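Local coordinates for protein 3-phytase (Klebsiella pneumoniae, PDB 2WNH) that is a histidine acid phosphatase that probably hydrolyses phytate (inositol hexakisphosphate) to release phosphate, at residues I91-S96 against A103-L108; N268-G273 against S319-E324. The protein carries 3 engineered substitutions. All coordinates share one frame; numbering follows the deposited sequence.

Contacts 1 and 2 hold helices against the same mixed sheet, the core of the alpha/beta part of a histidine acid phosphatase. Contact 1 closes before contact 2 opens along the chain: strand 91-95 meets helix 99-112, and much later helix 256-274 meets strand 320-328. Their centres are 15 Å apart and their nearest atoms about 7 Å, so they do not touch. In the sheet, strands 284-289 and 14-24 lie between the two contact strands. Helix 99-112 covers one face and helix 256-274 the opposite face, so the two contacts together sample both layers of the helix-sheet-helix sandwich that encloses the strands.

Contact 1: residues I91-S96 against A103-L108; sequences IYVRAS and ATAQAL
Next to the point where Ala95 packs on Ala105, the hydroxyl OG of Ser96 is gripped twice, by hydrogen bonds to His290 NE2 and Gln132 NE2, which probably help to hold the chain where it leaves the strand. The contact with the helix, in contrast, is purely apolar and rests on three small side chains. The methyl CB of Ala105 points from the helix at the strand and is met by two groups from the same face of it. Val93 CG1 lies 3.7 Å from Ala105 CB, and Ala95 CB lies 3.8 Å from that same Ala105 CB. The two directions make an angle of about 90° at the Ala105 methyl, because Val93 CG1 and Ala95 CB are themselves 5.3 Å apart; the methyl is therefore seated across the step from one strand residue to the next but one, not stacked on either alone. Val93 places its branch there with CG1 opposite the backbone N (chi1 -177°), while Val93 CG2 stays 5.9 Å from Ala105 CB. With alanines on both sides, the backbones come close: Ala95 CA and Ala105 CA are 6.2 Å apart. The helix here is regular, as in the bond from Ala107 N to Ala103 O at 2.9 Å. This is a beta-alpha unit, in which the helix that follows the strand folds back over it, the short turn tied by Ser96 O to Thr101 OG1. Thr104 OG1 binds both Arg100 O and Gly26 N, the latter in the RHGxRxP signature of the family. Around the contact, Val109 extends the helix surface over Ile91 and Val93, Val288 of strand 284-289 adjoins Ala105, and helix 58-77 packs on Ala107 and Leu108.

Contact 2: residues N268-G273 against S319-E324; sequences NAMLDG and SSLVLE
The flat group that Leu323 meets is the peptide carbonyl of Met270: methyl CD1 of Leu323 sits over one face of it, 3.8 Å from Met270 O, and nothing of 319-324 approaches the other face. This is helix-on-sheet packing in the alpha/beta fold of the histidine phosphatases, with helix 256-274 laid along strand 320-328. Their local axes pass 9.5 Å apart and run 31° from parallel. Leu323 carries most of the strand's side of the contact. Its CG stands opposite its own carbonyl carbon (chi1 -49°), and from there CD1 reaches the helix surface between two residues. On one of them, Met270 CB is 4.1 Å from Leu323 CD1. On the other, Leu271 leaves the helix pointing away from the strand, yet its tip comes back, putting Leu271 CD2 4.2 Å from Leu323 CD1. One leucine methyl thus touches both side chains and the intervening backbone. No hydrogen bond crosses; the strand's peptides bond instead to its sheet neighbours, Leu321 to Leu22 and Leu323 to Val20. Met301 of helix 291-301 packs on both Leu321 and Leu323, and Leu22 on Met270. A looser touch comes from the methionine: a bend at its thioether (chi3 69°) brings Met270 CE within 4.4 Å of Leu321 CD2 and equally near Leu323 CD1.

Contact 1: residues I91-S96 against A103-L108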
# COMPACT_ATOMS: atom_id res chain seq x y z
N ILE B 91 3.16 5.59 23.11
CA ILE B 91 2.13 6.61 23.37
C ILE B 91 1.23 6.22 24.54
O ILE B 91 0.96 5.02 24.77
CB ILE B 91 1.28 6.90 22.09
CG1 ILE B 91 0.37 8.16 22.23
CG2 ILE B 91 0.48 5.65 21.64
CD1 ILE B 91 -0.28 8.53 20.92
N TYR B 92 0.78 7.24 25.28
CA TYR B 92 -0.31 7.09 26.24
C TYR B 92 -1.29 8.20 25.96
O TYR B 92 -0.91 9.37 25.93
CB TYR B 92 0.17 7.15 27.71
CG TYR B 92 -0.93 6.87 28.70
CD1 TYR B 92 -1.34 5.56 28.98
CD2 TYR B 92 -1.60 7.92 29.35
CE1 TYR B 92 -2.38 5.30 29.89
CE2 TYR B 92 -2.62 7.66 30.26
CZ TYR B 92 -3.01 6.37 30.52
OH TYR B 92 -4.05 6.15 31.41
N VAL B 93 -2.55 7.81 25.73
CA VAL B 93 -3.60 8.79 25.40
C VAL B 93 -4.61 8.88 26.52
O VAL B 93 -5.25 7.88 26.88
CB VAL B 93 -4.31 8.44 24.07
CG1 VAL B 93 -5.33 9.52 23.72
CG2 VAL B 93 -3.28 8.28 22.92
N ARG B 94 -4.76 10.09 27.07
CA ARG B 94 -5.74 10.34 28.13
C ARG B 94 -6.71 11.44 27.66
O ARG B 94 -6.32 12.57 27.42
CB ARG B 94 -5.02 10.75 29.42
CG ARG B 94 -6.00 11.04 30.57
CD ARG B 94 -5.31 10.93 31.92
NE ARG B 94 -6.13 11.50 33.00
CZ ARG B 94 -5.81 11.37 34.27
NH1 ARG B 94 -4.73 10.66 34.60
NH2 ARG B 94 -6.56 11.95 35.22
N ALA B 95 -7.97 11.05 27.49
CA ALA B 95 -9.03 11.94 27.03
C ALA B 95 -9.98 12.30 28.15
O ALA B 95 -10.33 11.45 28.98
CB ALA B 95 -9.81 11.30 25.89
N SER B 96 -10.45 13.55 28.14
CA SER B 96 -11.60 13.95 28.95
C SER B 96 -12.78 12.98 28.64
O SER B 96 -12.94 12.54 27.48
CB SER B 96 -11.95 15.40 28.61
OG SER B 96 -13.26 15.69 29.06
N ALA B 103 -13.80 10.72 21.25
CA ALA B 103 -13.80 10.41 19.81
C ALA B 103 -12.63 11.15 19.12
O ALA B 103 -12.02 10.61 18.19
CB ALA B 103 -15.13 10.79 19.19
N THR B 104 -12.31 12.35 19.57
CA THR B 104 -11.17 13.10 19.03
C THR B 104 -9.84 12.36 19.29
O THR B 104 -8.97 12.24 18.40
CB THR B 104 -11.11 14.52 19.62
OG1 THR B 104 -12.26 15.26 19.17
CG2 THR B 104 -9.84 15.24 19.19
N ALA B 105 -9.70 11.87 20.52
CA ALA B 105 -8.53 11.06 20.88
C ALA B 105 -8.42 9.82 19.97
O ALA B 105 -7.34 9.51 19.50
CB ALA B 105 -8.60 10.66 22.34
N GLN B 106 -9.53 9.11 19.77
CA GLN B 106 -9.55 7.99 18.81
C GLN B 106 -9.11 8.43 17.41
O GLN B 106 -8.26 7.77 16.79
CB GLN B 106 -10.94 7.34 18.76
CG GLN B 106 -11.32 6.63 20.07
CD GLN B 106 -12.71 6.06 19.98
OE1 GLN B 106 -12.99 4.95 20.48
NE2 GLN B 106 -13.59 6.80 19.35
N ALA B 107 -9.64 9.55 16.93
CA ALA B 107 -9.29 10.07 15.60
C ALA B 107 -7.80 10.35 15.45
O ALA B 107 -7.21 10.04 14.40
CB ALA B 107 -10.11 11.32 15.25
N LEU B 108 -7.17 10.91 16.49
CA LEU B 108 -5.75 11.24 16.39
C LEU B 108 -4.89 10.00 16.23
O LEU B 108 -4.00 10.01 15.38
CB LEU B 108 -5.25 11.99 17.64
CG LEU B 108 -5.68 13.47 17.62
CD1 LEU B 108 -5.49 14.17 18.99
CD2 LEU B 108 -4.91 14.27 16.55

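Contact 2: residues N268-G273 against S319-E324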
# COMPACT_ATOMS: atom_id res chain seq x y z
N ASN B 268 0.85 21.80 35.57
CA ASN B 268 1.80 21.05 36.39
C ASN B 268 2.06 19.62 35.87
O ASN B 268 3.23 19.16 35.82
CB ASN B 268 1.34 21.00 37.84
CG ASN B 268 2.39 20.41 38.74
OD1 ASN B 268 3.52 20.90 38.81
ND2 ASN B 268 2.03 19.33 39.41
N ALA B 269 0.97 18.93 35.52
CA ALA B 269 1.01 17.56 34.97
C ALA B 269 1.79 17.53 33.65
O ALA B 269 2.57 16.59 33.39
CB ALA B 269 -0.38 17.00 34.79
N MET B 270 1.57 18.55 32.83
CA MET B 270 2.24 18.66 31.52
C MET B 270 3.73 18.92 31.65
O MET B 270 4.53 18.30 30.94
CB MET B 270 1.56 19.74 30.65
CG MET B 270 0.18 19.33 30.12
SD MET B 270 -0.64 20.74 29.35
CE MET B 270 0.36 21.01 27.88
N LEU B 271 4.12 19.86 32.52
CA LEU B 271 5.55 20.14 32.75
C LEU B 271 6.30 18.94 33.36
O LEU B 271 7.41 18.61 32.94
CB LEU B 271 5.76 21.38 33.63
CG LEU B 271 5.24 22.70 33.04
CD1 LEU B 271 5.31 23.75 34.12
CD2 LEU B 271 6.08 23.09 31.80
N ASP B 272 5.67 18.28 34.34
CA ASP B 272 6.21 17.04 34.90
C ASP B 272 6.28 15.96 33.83
O ASP B 272 7.23 15.18 33.78
CB ASP B 272 5.34 16.57 36.07
CG ASP B 272 5.66 17.31 37.36
OD1 ASP B 272 6.66 18.08 37.39
OD2 ASP B 272 4.92 17.11 38.35
N GLY B 273 5.29 15.94 32.93
CA GLY B 273 5.27 14.92 31.88
C GLY B 273 6.38 15.05 30.85
O GLY B 273 6.73 14.07 30.20
N SER B 319 -7.04 21.83 17.37
CA SER B 319 -5.76 22.51 17.54
C SER B 319 -5.08 21.95 18.81
O SER B 319 -5.73 21.30 19.62
CB SER B 319 -5.98 24.01 17.68
OG SER B 319 -6.65 24.31 18.91
N SER B 320 -3.78 22.18 18.97
CA SER B 320 -3.10 21.68 20.17
C SER B 320 -1.92 22.53 20.61
O SER B 320 -1.32 23.23 19.80
CB SER B 320 -2.68 20.23 20.01
OG SER B 320 -1.61 20.10 19.09
N LEU B 321 -1.64 22.44 21.91
CA LEU B 321 -0.47 23.02 22.55
C LEU B 321 0.52 21.86 22.74
O LEU B 321 0.15 20.80 23.26
CB LEU B 321 -0.91 23.59 23.91
CG LEU B 321 0.10 24.38 24.72
CD1 LEU B 321 0.65 25.57 23.92
CD2 LEU B 321 -0.64 24.88 25.97
N VAL B 322 1.76 22.07 22.32
CA VAL B 322 2.75 21.01 22.39
C VAL B 322 3.99 21.44 23.15
O VAL B 322 4.53 22.52 22.90
CB VAL B 322 3.18 20.51 20.97
CG1 VAL B 322 4.24 19.40 21.10
CG2 VAL B 322 1.97 20.03 20.16
N LEU B 323 4.48 20.54 24.02
CA LEU B 323 5.83 20.67 24.60
C LEU B 323 6.68 19.50 24.08
O LEU B 323 6.26 18.35 24.16
CB LEU B 323 5.77 20.55 26.12
CG LEU B 323 4.74 21.41 26.86
CD1 LEU B 323 4.76 21.05 28.36
CD2 LEU B 323 5.00 22.88 26.63
N GLU B 324 7.87 19.82 23.58
CA GLU B 324 8.82 18.80 23.13
C GLU B 324 10.16 18.93 23.86
O GLU B 324 10.74 20.00 23.89
CB GLU B 324 9.10 18.97 21.62
CG GLU B 324 7.93 18.54 20.70
CD GLU B 324 8.14 18.92 19.23
OE1 GLU B 324 9.13 19.63 18.88
OE2 GLU B 324 7.29 18.55 18.39